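Local atomic coordinates of DHHA1 domain protein (Clostridium perfringens, PDB entry 3KEW), a protein that probably acts on aminoacylated tRNA as a zinc-binding relative of the alanyl-tRNA synthetase editing domain. Residues 51-55 / 56-60. Residues are numbered along the deposited sequence; the frame is centred on the assembly and turned at random.
Sequences GLIDG and IKVLD
I53 holds CG1 beside its backbone N (chi1 -74°), and an extended chi2 carries CD1 alongside V58, which has CG1 anti to its own backbone N (chi1 -171°) and therefore CG2 beside that N. The two methyl ends, I53 CD1 and V58 CG2, meet at 3.8 Å, and the side chains cross at a slant on the sheet face that also carries I56. V58 CG2 further lies over the peptide of G51, 3.7 Å from G51 O. L52 and K57 form the non-hydrogen-bonded pair on the other face: L52 CD2 reaches K57 CA at 3.9 Å, while the bent lysine chain leads its amine away.

The backbone frame is a tight antiparallel hairpin closed by a type I' turn from I53 to I56, with D54 and G55 at its corners, both at positive phi. I53 N donates to I56 O at 2.9 Å in a nearly straight bond, and I56 N returns a bond to I53 O from well above the carbonyl plane. Farther along, V58 N donates to G51 O at 2.8 Å. That same oxygen receives a CA-H contact from K57 CA at 3.4 Å, so one carbonyl serves two neighbouring residues.

The hairpin joins neighbouring strands of a six-stranded antiparallel barrel. L72 of strand 67-72 touches both I53 and V58, and C84 of strand 82-86 also packs on I53. Chemically, the contact divides its work: reciprocal I53/I56 backbone hydrogen bonds close the turn and, with V58 N to G51 O, set the register, while apolar I53 and V58 are buried with their barrel neighbours and K57 stays exposed.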
loop_
_atom_site.group_PDB
_atom_site.type_symbol
_atom_site.label_atom_id
_atom_site.label_comp_id
_atom_site.label_asym_id
_atom_site.label_seq_id
_atom_site.Cartn_x
_atom_site.Cartn_y
_atom_site.Cartn_z
ATOM N N GLY A 51 9.018 -12.200 6.008
ATOM C CA GLY A 51 10.014 -12.817 5.141
ATOM C C GLY A 51 11.207 -13.377 5.884
ATOM O O GLY A 51 11.058 -13.926 6.978
ATOM N N LEU A 52 12.389 -13.252 5.277
ATOM C CA LEU A 52 13.619 -13.825 5.836
ATOM C C LEU A 52 14.773 -12.836 5.795
ATOM O O LEU A 52 14.948 -12.118 4.813
ATOM C CB LEU A 52 14.041 -15.083 5.071
ATOM C CG LEU A 52 13.137 -16.307 4.928
ATOM C CD1 LEU A 52 13.711 -17.227 3.863
ATOM C CD2 LEU A 52 12.994 -17.046 6.250
ATOM N N ILE A 53 15.538 -12.801 6.882
ATOM C CA ILE A 53 16.841 -12.135 6.939
ATOM C C ILE A 53 17.862 -13.200 7.352
ATOM O O ILE A 53 17.772 -13.747 8.460
ATOM C CB ILE A 53 16.842 -10.946 7.929
ATOM C CG1 ILE A 53 16.073 -9.764 7.324
ATOM C CG2 ILE A 53 18.286 -10.529 8.300
ATOM C CD1 ILE A 53 15.698 -8.684 8.318
ATOM N N ASP A 54 18.793 -13.504 6.440
ATOM C CA ASP A 54 19.810 -14.558 6.616
ATOM C C ASP A 54 19.186 -15.913 7.003
ATOM O O ASP A 54 19.675 -16.616 7.892
ATOM C CB ASP A 54 20.888 -14.113 7.624
ATOM C CG ASP A 54 22.092 -15.048 7.659
ATOM O OD1 ASP A 54 22.630 -15.385 6.583
ATOM O OD2 ASP A 54 22.489 -15.454 8.774
ATOM N N GLY A 55 18.075 -16.250 6.351
ATOM C CA GLY A 55 17.359 -17.498 6.626
ATOM C C GLY A 55 16.556 -17.517 7.918
ATOM O O GLY A 55 15.892 -18.512 8.217
ATOM N N ILE A 56 16.620 -16.435 8.689
ATOM C CA ILE A 56 15.874 -16.326 9.943
ATOM C C ILE A 56 14.581 -15.575 9.661
ATOM O O ILE A 56 14.613 -14.481 9.084
ATOM C CB ILE A 56 16.676 -15.578 11.043
ATOM C CG1 ILE A 56 18.106 -16.130 11.165
ATOM C CG2 ILE A 56 15.941 -15.640 12.383
ATOM C CD1 ILE A 56 19.104 -15.154 11.810
ATOM N N LYS A 57 13.446 -16.153 10.059
ATOM C CA LYS A 57 12.153 -15.554 9.717
ATOM C C LYS A 57 11.826 -14.260 10.447
ATOM O O LYS A 57 11.939 -14.162 11.670
ATOM C CB LYS A 57 10.980 -16.553 9.736
ATOM C CG LYS A 57 11.047 -17.677 10.741
ATOM C CD LYS A 57 10.561 -19.010 10.127
ATOM C CE LYS A 57 9.065 -19.025 9.789
ATOM N NZ LYS A 57 8.189 -19.176 10.985
ATOM N N VAL A 58 11.456 -13.261 9.649
ATOM C CA VAL A 58 10.989 -11.974 10.136
ATOM C C VAL A 58 9.511 -12.125 10.505
ATOM O O VAL A 58 8.680 -12.477 9.657
ATOM C CB VAL A 58 11.162 -10.866 9.060
ATOM C CG1 VAL A 58 10.871 -9.507 9.650
ATOM C CG2 VAL A 58 12.567 -10.894 8.466
ATOM N N LEU A 59 9.195 -11.862 11.771
ATOM C CA LEU A 59 7.858 -12.093 12.313
ATOM C C LEU A 59 7.030 -10.824 12.376
ATOM O O LEU A 59 5.799 -10.879 12.402
ATOM C CB LEU A 59 7.945 -12.669 13.725
ATOM C CG LEU A 59 8.730 -13.947 13.977
ATOM C CD1 LEU A 59 8.695 -14.220 15.468
ATOM C CD2 LEU A 59 8.156 -15.112 13.181
ATOM N N ASP A 60 7.713 -9.690 12.437
ATOM C CA ASP A 60 7.060 -8.394 12.553
ATOM C C ASP A 60 8.014 -7.326 12.057
ATOM O O ASP A 60 9.237 -7.462 12.183
ATOM C CB ASP A 60 6.668 -8.108 14.013
ATOM C CG ASP A 60 5.746 -6.903 14.155
ATOM O OD1 ASP A 60 4.898 -6.671 13.258
ATOM O OD2 ASP A 60 5.868 -6.187 15.176
#